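Local coordinates for protein NUDIX hydrolase (Alicyclobacillus acidocaldarius subsp. acidocaldarius, PDB 3QSJ) that probably hydrolyses phosphorus-containing anhydride bonds, as a metal-dependent member of the NUDIX hydrolase family, and binds calcium in this structure, at residues E85-L91 / L164-H170; A76-L80 / F131-L136; R8-V14 / F44-A49. All coordinates share one frame; numbering follows the deposited sequence. Where two conformers were deposited one is given.

Contact 1: residues E85-L91 / L164-H170; sequences EEIGWLL and LGEPRLH. With CA (calcium ion), chain B.
Arg168 N donates to Ile87 O at 2.9 Å, and Trp89 NE1 to Glu166 O, also at 2.9 Å; these two hydrogen bonds tie 85-91 to loop 164-170. The Glu166 oxygen lies in the plane of the indole, at its edge, while the donor stands above the carbonyl plane. The N-H points almost straight at its acceptor, with an angle of 162°. A water adds a bridge: it donates to Glu86 O and accepts from His170 N.

Van der Waals packing makes up the rest. Trp89 CG sits anti to the carbonyl carbon (chi1 -69°), which turns the indole toward the loop. Leu164 CD2 meets Trp89 CE3 at 3.5 Å, and the two side chains run antiparallel, side by side. Leu164 CA lies over one face of the indole, and Gly165 N comes within 3.3 Å of Trp89 CZ2. Ile87 CB and Pro167 CB are 3.6 Å apart. Without the indole, as with an alanine here, Glu166 O would probably lose this donor and a gap would be likely to open beside Leu164.

Charged side chains flank these contacts. The Arg168 guanidinium reaches Gln110 and the carbonyl of Leu105, and Glu85 forms a salt bridge with Arg81. The Glu86 chain is extended beyond CG and carries OE2 to the calcium ion, 2.2 Å away. Glu82 and Gly46 O also bind this ion, and a water on it donates to Glu85 OE1.

Gly88 takes a positive phi (76°) where the chain leaves the helix. With Arg81 and Glu82, residues 85-89 fit the REUXEEXGU end of the Nudix box, the loop-helix-loop that carries the metal-binding glutamates. Loop 164-170 packs against the end of its helix.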
loop_
_atom_site.group_PDB
_atom_site.type_symbol
_atom_site.label_atom_id
_atom_site.label_comp_id
_atom_site.label_asym_id
_atom_site.label_seq_id
_atom_site.Cartn_x
_atom_site.Cartn_y
_atom_site.Cartn_z
ATOM N N GLU A 85 2.096 -8.904 -2.355
ATOM C CA GLU A 85 3.348 -9.600 -2.030
ATOM C C GLU A 85 3.587 -9.630 -0.537
ATOM O O GLU A 85 4.050 -10.628 -0.024
ATOM C CB GLU A 85 4.548 -8.877 -2.676
ATOM C CG GLU A 85 4.546 -8.947 -4.196
ATOM C CD GLU A 85 5.635 -8.098 -4.827
ATOM O OE1 GLU A 85 6.472 -7.557 -4.072
ATOM O OE2 GLU A 85 5.640 -7.954 -6.069
ATOM N N GLU A 86 3.317 -8.506 0.148
ATOM C CA GLU A 86 3.679 -8.367 1.553
ATOM C C GLU A 86 2.706 -9.010 2.516
ATOM O O GLU A 86 3.150 -9.639 3.485
ATOM C CB GLU A 86 3.853 -6.853 1.837
ATOM C CG GLU A 86 5.107 -6.308 1.194
ATOM C CD GLU A 86 5.307 -4.849 1.528
ATOM O OE1 GLU A 86 5.187 -4.490 2.721
ATOM O OE2 GLU A 86 5.657 -4.087 0.600
ATOM N N ILE A 87 1.407 -8.880 2.259
ATOM C CA ILE A 87 0.403 -9.385 3.213
ATOM C C ILE A 87 -0.558 -10.434 2.675
ATOM O O ILE A 87 -1.451 -10.872 3.419
ATOM C CB ILE A 87 -0.308 -8.206 3.943
ATOM C CG1 ILE A 87 -1.060 -7.335 2.923
ATOM C CG2 ILE A 87 0.726 -7.366 4.760
ATOM C CD1 ILE A 87 -2.549 -7.281 2.935
ATOM N N GLY A 88 -0.367 -10.859 1.422
ATOM C CA GLY A 88 -1.123 -12.003 0.887
ATOM C C GLY A 88 -2.573 -11.757 0.509
ATOM O O GLY A 88 -3.373 -12.708 0.440
ATOM N N TRP A 89 -2.955 -10.490 0.364
ATOM C CA TRP A 89 -4.326 -10.177 -0.082
ATOM C C TRP A 89 -4.212 -9.328 -1.360
ATOM O O TRP A 89 -3.447 -8.337 -1.387
ATOM C CB TRP A 89 -5.123 -9.379 0.978
ATOM C CG TRP A 89 -5.465 -10.203 2.207
ATOM C CD1 TRP A 89 -4.668 -10.418 3.292
ATOM C CD2 TRP A 89 -6.704 -10.873 2.487
ATOM N NE1 TRP A 89 -5.284 -11.275 4.178
ATOM C CE2 TRP A 89 -6.534 -11.575 3.707
ATOM C CE3 TRP A 89 -7.899 -11.049 1.769
ATOM C CZ2 TRP A 89 -7.554 -12.358 4.274
ATOM C CZ3 TRP A 89 -8.922 -11.770 2.355
ATOM C CH2 TRP A 89 -8.758 -12.384 3.607
ATOM N N LEU A 90 -5.042 -9.656 -2.359
ATOM C CA LEU A 90 -5.161 -8.835 -3.568
ATOM C C LEU A 90 -6.367 -8.036 -3.382
ATOM O O LEU A 90 -7.487 -8.591 -3.323
ATOM C CB LEU A 90 -5.351 -9.655 -4.860
ATOM C CG LEU A 90 -4.117 -10.040 -5.610
ATOM C CD1 LEU A 90 -4.424 -11.107 -6.671
ATOM C CD2 LEU A 90 -3.426 -8.826 -6.224
ATOM N N LEU A 91 -6.181 -6.728 -3.273
ATOM C CA LEU A 91 -7.268 -5.780 -3.086
ATOM C C LEU A 91 -7.780 -5.279 -4.404
ATOM O O LEU A 91 -7.028 -5.211 -5.391
ATOM C CB LEU A 91 -6.791 -4.560 -2.283
ATOM C CG LEU A 91 -6.738 -4.756 -0.762
ATOM C CD1 LEU A 91 -5.814 -5.817 -0.396
ATOM C CD2 LEU A 91 -6.288 -3.559 -0.124
ATOM N N LEU A 164 -11.308 -7.701 4.652
ATOM C CA LEU A 164 -10.076 -8.461 4.831
ATOM C C LEU A 164 -9.961 -9.118 6.186
ATOM O O LEU A 164 -10.407 -8.586 7.204
ATOM C CB LEU A 164 -8.828 -7.552 4.612
ATOM C CG LEU A 164 -8.743 -6.751 3.312
ATOM C CD1 LEU A 164 -7.477 -5.910 3.277
ATOM C CD2 LEU A 164 -8.794 -7.646 2.060
ATOM N N GLY A 165 -9.332 -10.270 6.178
ATOM C CA GLY A 165 -8.977 -10.978 7.394
ATOM C C GLY A 165 -7.603 -10.467 7.807
ATOM O O GLY A 165 -7.238 -9.295 7.595
ATOM N N GLU A 166 -6.811 -11.361 8.362
ATOM C CA GLU A 166 -5.479 -10.996 8.864
ATOM C C GLU A 166 -4.398 -10.985 7.768
ATOM O O GLU A 166 -4.421 -11.838 6.869
ATOM C CB GLU A 166 -5.067 -11.937 10.031
ATOM C CG GLU A 166 -6.060 -11.871 11.192
ATOM C CD GLU A 166 -6.223 -10.497 11.828
ATOM O OE1 GLU A 166 -5.274 -9.686 11.770
ATOM O OE2 GLU A 166 -7.298 -10.236 12.407
ATOM N N PRO A 167 -3.415 -10.060 7.879
ATOM C CA PRO A 167 -2.290 -10.057 6.894
ATOM C C PRO A 167 -1.463 -11.324 7.122
ATOM O O PRO A 167 -1.451 -11.892 8.232
ATOM C CB PRO A 167 -1.462 -8.806 7.304
ATOM C CG PRO A 167 -1.775 -8.579 8.723
ATOM C CD PRO A 167 -3.234 -9.023 8.911
ATOM N N ARG A 168 -0.848 -11.831 6.064
ATOM C CA ARG A 168 -0.050 -13.045 6.150
ATOM C C ARG A 168 1.266 -12.720 5.487
ATOM O O ARG A 168 1.289 -12.306 4.320
ATOM C CB ARG A 168 -0.712 -14.189 5.433
ATOM C CG ARG A 168 -0.079 -15.546 5.818
ATOM C CD ARG A 168 -0.559 -16.737 4.981
ATOM N NE ARG A 168 -0.336 -16.469 3.562
ATOM C CZ ARG A 168 -1.269 -16.530 2.621
ATOM N NH1 ARG A 168 -2.491 -16.972 2.911
ATOM N NH2 ARG A 168 -0.973 -16.224 1.373
ATOM N N LEU A 169 2.353 -12.998 6.207
ATOM C CA LEU A 169 3.686 -12.743 5.703
ATOM C C LEU A 169 4.190 -13.900 4.863
ATOM O O LEU A 169 3.821 -15.051 5.100
ATOM C CB LEU A 169 4.662 -12.509 6.897
ATOM C CG LEU A 169 4.312 -11.342 7.830
ATOM C CD1 LEU A 169 5.368 -11.248 8.976
ATOM C CD2 LEU A 169 4.281 -10.039 7.032
ATOM N N HIS A 170 5.129 -13.583 3.944
ATOM C CA HIS A 170 5.883 -14.536 3.140
ATOM C C HIS A 170 7.332 -14.144 3.316
ATOM O O HIS A 170 7.668 -12.962 3.153
ATOM C CB HIS A 170 5.547 -14.445 1.643
ATOM C CG HIS A 170 6.482 -15.301 0.825
ATOM N ND1 HIS A 170 6.328 -16.678 0.764
ATOM C CD2 HIS A 170 7.633 -14.964 0.181
ATOM C CE1 HIS A 170 7.360 -17.132 0.067
ATOM N NE2 HIS A 170 8.192 -16.150 -0.281
HETATM CA CA CA B . 7.467 -4.064 -0.735
HETATM O O HOH W 1 6.718 -10.549 0.936
HETATM O O HOH W 2 7.166 -6.405 -1.502
HETATM O O HOH W 3 5.629 -10.717 3.718
HETATM O O HOH W 4 9.514 -3.823 -1.814
#

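Contact 2: residues A76-L80 / F131-L136; sequences AVTAL and FDLGLL
Leu80 lays its CD1 methyl over one face of the Phe131 ring, 3.6 Å above the plane and offset toward the rim. This is a CH-pi contact, with CD1 4.0 Å from the ring centroid and 25° off the ring normal. Leu80 CB reaches farther out along the ring, 3.7 Å from Phe131 CE1. With Leu80 CG anti to the carbonyl carbon (chi1 -75°), CD1 comes over the Phe131 ring while CD2 approaches Leu136 CD1.

Toward Leu136 the same side chain meets its partner tip to tip. Leu80 CD1 is 3.9 Å from Leu136 CD2. Leu133 brings its CD2 to Leu80 CD1 as well. The small Ala76 lies one helical turn before Leu80. Its CB touches Leu133 CD2 at 3.7 Å and Leu136 CD2 at 3.8 Å. Val77 crosses Phe131 and Leu133 obliquely, with CG2 4.1 Å from Phe131 CD2.

The loop has its own bracing. Asp132 OD1 accepts from Gly134 N at 3.0 Å in an Asx turn, at the start of the short 3-10 segment 133-135. Backbone hydrogen bonds from Phe131 and Leu133 to Phe61 also hold it. Beyond the contact, Leu13 touches both Leu80 and Leu136, and Phe157 touches Ala76 and Leu136.

All six touching residues are buried, and they meet through carbon atoms alone. The join between helix 72-87 and this loop therefore rests on shape and the hydrophobic effect. The hydrogen bonds of the two segments run within each segment or to other parts of the chain, not from one segment to the other.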
loop_
_atom_site.group_PDB
_atom_site.type_symbol
_atom_site.label_atom_id
_atom_site.label_comp_id
_atom_site.label_asym_id
_atom_site.label_seq_id
_atom_site.Cartn_x
_atom_site.Cartn_y
_atom_site.Cartn_z
ATOM N N ALA A 76 -0.847 3.131 -8.796
ATOM C CA ALA A 76 -1.917 2.481 -7.999
ATOM C C ALA A 76 -1.705 0.982 -8.076
ATOM O O ALA A 76 -1.740 0.296 -7.052
ATOM C CB ALA A 76 -3.312 2.827 -8.524
ATOM N N VAL A 77 -1.395 0.499 -9.264
ATOM C CA VAL A 77 -1.065 -0.909 -9.475
ATOM C C VAL A 77 0.180 -1.312 -8.686
ATOM O O VAL A 77 0.169 -2.361 -8.014
ATOM C CB VAL A 77 -0.975 -1.254 -10.990
ATOM C CG1 VAL A 77 -0.410 -2.664 -11.166
ATOM C CG2 VAL A 77 -2.391 -1.190 -11.621
ATOM N N THR A 78 1.233 -0.478 -8.718
ATOM C CA THR A 78 2.466 -0.762 -7.954
ATOM C C THR A 78 2.055 -0.995 -6.510
ATOM O O THR A 78 2.461 -1.953 -5.903
ATOM C CB THR A 78 3.465 0.430 -8.064
ATOM O OG1 THR A 78 3.812 0.609 -9.444
ATOM C CG2 THR A 78 4.694 0.247 -7.115
ATOM N N ALA A 79 1.246 -0.101 -5.964
ATOM C CA ALA A 79 0.818 -0.203 -4.564
ATOM C C ALA A 79 0.042 -1.495 -4.268
ATOM O O ALA A 79 0.323 -2.174 -3.269
ATOM C CB ALA A 79 0.008 1.026 -4.184
ATOM N N LEU A 80 -0.880 -1.845 -5.158
ATOM C CA LEU A 80 -1.719 -3.055 -5.013
ATOM C C LEU A 80 -0.838 -4.296 -5.133
ATOM O O LEU A 80 -1.018 -5.259 -4.369
ATOM C CB LEU A 80 -2.798 -3.035 -6.092
ATOM C CG LEU A 80 -3.919 -2.035 -5.786
ATOM C CD1 LEU A 80 -4.651 -1.648 -7.084
ATOM C CD2 LEU A 80 -4.836 -2.573 -4.676
ATOM N N PHE A 131 -7.536 -4.882 -11.808
ATOM C CA PHE A 131 -7.824 -4.039 -10.636
ATOM C C PHE A 131 -8.905 -3.018 -10.935
ATOM O O PHE A 131 -8.926 -2.447 -12.036
ATOM C CB PHE A 131 -6.579 -3.287 -10.234
ATOM C CG PHE A 131 -5.541 -4.218 -9.639
ATOM C CD1 PHE A 131 -5.783 -4.868 -8.424
ATOM C CD2 PHE A 131 -4.358 -4.495 -10.328
ATOM C CE1 PHE A 131 -4.809 -5.657 -7.817
ATOM C CE2 PHE A 131 -3.379 -5.321 -9.749
ATOM C CZ PHE A 131 -3.603 -5.893 -8.491
ATOM N N ASP A 132 -9.739 -2.728 -9.928
ATOM C CA ASP A 132 -10.725 -1.639 -10.062
ATOM C C ASP A 132 -10.008 -0.469 -9.351
ATOM O O ASP A 132 -10.043 -0.338 -8.102
ATOM C CB ASP A 132 -12.043 -2.020 -9.333
ATOM C CG ASP A 132 -13.037 -0.850 -9.367
ATOM O OD1 ASP A 132 -12.683 0.225 -9.952
ATOM O OD2 ASP A 132 -14.173 -1.012 -8.815
ATOM N N LEU A 133 -9.370 0.386 -10.142
ATOM C CA LEU A 133 -8.636 1.537 -9.578
ATOM C C LEU A 133 -9.552 2.607 -8.937
ATOM O O LEU A 133 -9.079 3.400 -8.120
ATOM C CB LEU A 133 -7.775 2.157 -10.677
ATOM C CG LEU A 133 -6.714 1.175 -11.219
ATOM C CD1 LEU A 133 -5.865 1.831 -12.343
ATOM C CD2 LEU A 133 -5.848 0.553 -10.062
ATOM N N GLY A 134 -10.844 2.530 -9.228
ATOM C CA GLY A 134 -11.847 3.412 -8.658
ATOM C C GLY A 134 -11.964 3.225 -7.138
ATOM O O GLY A 134 -12.540 4.072 -6.435
ATOM N N LEU A 135 -11.486 2.088 -6.638
ATOM C CA LEU A 135 -11.493 1.754 -5.183
ATOM C C LEU A 135 -10.284 2.379 -4.458
ATOM O O LEU A 135 -10.225 2.304 -3.236
ATOM C CB LEU A 135 -11.518 0.247 -4.995
ATOM C CG LEU A 135 -12.841 -0.408 -5.376
ATOM C CD1 LEU A 135 -12.705 -1.947 -5.235
ATOM C CD2 LEU A 135 -13.981 0.092 -4.484
ATOM N N LEU A 136 -9.383 3.039 -5.180
ATOM C CA LEU A 136 -8.234 3.724 -4.517
ATOM C C LEU A 136 -8.323 5.208 -4.651
ATOM O O LEU A 136 -8.817 5.687 -5.692
ATOM C CB LEU A 136 -6.880 3.299 -5.150
ATOM C CG LEU A 136 -6.251 2.044 -4.496
ATOM C CD1 LEU A 136 -7.182 0.764 -4.657
ATOM C CD2 LEU A 136 -4.966 1.730 -5.264
#

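Contact 3: residues R8-V14 / F44-A49; sequences RKAATLV and FPGGAA. With CA (calcium ion), chain B.
Thr12 and Val14 hold the Phe44 side chain from two directions. Val14 CG2 lies over one ring face, 3.9 Å above the plane, in a CH-pi contact. Thr12 CG2 comes near the ring plane at the edge and touches Phe44 CB at 3.4 Å. Near the other end, Ala48 CB lies 3.4 Å above the Arg8 guanidinium, over its centre. A bend at chi2 (107°) brings that group there.

Four backbone hydrogen bonds set these side chains in place. Ala11 and Gly47 form a hydrogen-bonded antiparallel pair, with Gly47 N to Ala11 O at 2.9 Å and Ala11 N to Gly47 O at 3.0 Å. Ala49 N bonds Lys9 O, and Leu13 N bonds Pro45 O. A CB at Gly46 would be likely to run into Ala11 O and Thr12 OG1, and one at Gly47 would probably be crowded by the calcium ion. The carbonyl oxygen of Gly46 binds this ion at 2.3 Å, with Glu82 and Glu86 as further ligands.

Strand 7-18 pairs with strand 151-160 as well as with strand 42-48. Helix 72-87 packs on Leu13 and Pro45, while helix 198-209 covers Val14 and Phe44.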
loop_
_atom_site.group_PDB
_atom_site.type_symbol
_atom_site.label_atom_id
_atom_site.label_comp_id
_atom_site.label_asym_id
_atom_site.label_seq_id
_atom_site.Cartn_x
_atom_site.Cartn_y
_atom_site.Cartn_z
ATOM N N ARG A 8 13.935 7.076 -6.964
ATOM C CA ARG A 8 13.217 5.878 -7.394
ATOM C C ARG A 8 11.699 6.011 -7.294
ATOM O O ARG A 8 11.192 6.279 -6.217
ATOM C CB ARG A 8 13.735 4.668 -6.605
ATOM C CG ARG A 8 13.209 3.322 -7.122
ATOM C CD ARG A 8 14.291 2.537 -7.843
ATOM N NE ARG A 8 13.760 1.378 -8.568
ATOM C CZ ARG A 8 13.911 0.113 -8.183
ATOM N NH1 ARG A 8 13.401 -0.873 -8.910
ATOM N NH2 ARG A 8 14.548 -0.174 -7.053
ATOM N N LYS A 9 10.973 5.868 -8.422
ATOM C CA LYS A 9 9.501 5.875 -8.368
ATOM C C LYS A 9 8.994 4.671 -7.532
ATOM O O LYS A 9 9.456 3.522 -7.718
ATOM C CB LYS A 9 8.895 5.792 -9.771
ATOM C CG LYS A 9 9.048 7.142 -10.534
ATOM C CD LYS A 9 7.992 8.132 -10.097
ATOM C CE LYS A 9 8.099 9.407 -10.951
ATOM N NZ LYS A 9 8.178 9.088 -12.409
ATOM N N ALA A 10 8.062 4.938 -6.616
ATOM C CA ALA A 10 7.486 3.924 -5.719
ATOM C C ALA A 10 6.059 4.281 -5.394
ATOM O O ALA A 10 5.587 5.396 -5.717
ATOM C CB ALA A 10 8.295 3.910 -4.411
ATOM N N ALA A 11 5.372 3.338 -4.729
ATOM C CA ALA A 11 3.996 3.596 -4.281
ATOM C C ALA A 11 3.717 2.785 -3.091
ATOM O O ALA A 11 4.320 1.712 -2.858
ATOM C CB ALA A 11 2.980 3.249 -5.370
ATOM N N THR A 12 2.804 3.310 -2.295
ATOM C CA THR A 12 2.422 2.734 -1.020
ATOM C C THR A 12 0.909 2.696 -0.904
ATOM O O THR A 12 0.241 3.662 -1.278
ATOM C CB THR A 12 3.043 3.591 0.104
ATOM O OG1 THR A 12 4.465 3.537 -0.038
ATOM C CG2 THR A 12 2.742 3.008 1.460
ATOM N N LEU A 13 0.398 1.639 -0.256
ATOM C CA LEU A 13 -1.047 1.472 -0.072
ATOM C C LEU A 13 -1.386 1.545 1.388
ATOM O O LEU A 13 -0.859 0.793 2.218
ATOM C CB LEU A 13 -1.555 0.132 -0.646
ATOM C CG LEU A 13 -3.080 0.040 -0.801
ATOM C CD1 LEU A 13 -3.597 1.179 -1.699
ATOM C CD2 LEU A 13 -3.461 -1.370 -1.343
ATOM N N VAL A 14 -2.358 2.426 1.706
ATOM C CA VAL A 14 -2.802 2.653 3.073
ATOM C C VAL A 14 -4.163 1.983 3.101
ATOM O O VAL A 14 -5.139 2.525 2.534
ATOM C CB VAL A 14 -2.877 4.170 3.377
ATOM C CG1 VAL A 14 -3.300 4.416 4.841
ATOM C CG2 VAL A 14 -1.534 4.858 3.074
ATOM N N PHE A 44 3.722 1.258 5.656
ATOM C CA PHE A 44 2.597 0.615 5.016
ATOM C C PHE A 44 3.191 -0.235 3.878
ATOM O O PHE A 44 4.306 0.025 3.422
ATOM C CB PHE A 44 1.637 1.662 4.420
ATOM C CG PHE A 44 1.198 2.710 5.428
ATOM C CD1 PHE A 44 0.437 2.353 6.547
ATOM C CD2 PHE A 44 1.569 4.045 5.272
ATOM C CE1 PHE A 44 0.093 3.309 7.506
ATOM C CE2 PHE A 44 1.226 4.999 6.233
ATOM C CZ PHE A 44 0.507 4.628 7.347
ATOM N N PRO A 45 2.445 -1.216 3.362
ATOM C CA PRO A 45 2.958 -2.011 2.236
ATOM C C PRO A 45 3.239 -1.134 1.033
ATOM O O PRO A 45 2.512 -0.159 0.791
ATOM C CB PRO A 45 1.788 -3.000 1.938
ATOM C CG PRO A 45 1.071 -3.127 3.265
ATOM C CD PRO A 45 1.103 -1.677 3.796
ATOM N N GLY A 46 4.306 -1.432 0.313
ATOM C CA GLY A 46 4.652 -0.603 -0.846
ATOM C C GLY A 46 5.989 -0.958 -1.433
ATOM O O GLY A 46 6.647 -1.904 -0.985
ATOM N N GLY A 47 6.407 -0.226 -2.438
ATOM C CA GLY A 47 7.716 -0.507 -3.005
ATOM C C GLY A 47 7.868 0.126 -4.359
ATOM O O GLY A 47 7.009 0.885 -4.818
ATOM N N ALA A 48 8.962 -0.212 -4.995
ATOM C CA ALA A 48 9.387 0.390 -6.256
ATOM C C ALA A 48 8.500 -0.066 -7.362
ATOM O O ALA A 48 8.083 -1.245 -7.427
ATOM C CB ALA A 48 10.868 0.014 -6.549
ATOM N N ALA A 49 8.251 0.870 -8.310
ATOM C CA ALA A 49 7.510 0.560 -9.521
ATOM C C ALA A 49 8.230 -0.522 -10.340
ATOM O O ALA A 49 9.464 -0.560 -10.376
ATOM C CB ALA A 49 7.336 1.831 -10.391
HETATM CA CA CA B . 7.467 -4.064 -0.735
HETATM O O HOH W 5 11.010 2.177 -9.590
HETATM O O HOH W 6 5.863 1.610 1.936
HETATM O O HOH W 4 9.514 -3.823 -1.814
HETATM O O HOH W 2 7.166 -6.405 -1.502
#

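Along the chain, contact 3 closes before the other two open. Contacts 1 and 2 then alternate their segments. Both use helix 72-87: contact 2 lies on its middle turns, and contact 1 at its C-terminal end, with centres about 15 Å apart. Leu91 O packs on Phe131 and Leu80, and Leu90 on Phe131. Contact 3 is in the mixed sheet, its centre about 12 Å from that of contact 2 and about 15 Å from that of contact 1. Calcium joins contacts 1 and 3, and Glu86 OE2 also probably accepts from Gly46 N. Contacts 1 and 2 join the helix to two loops, contact 3 builds the sheet beside it, and the metal lies between contacts 1 and 3.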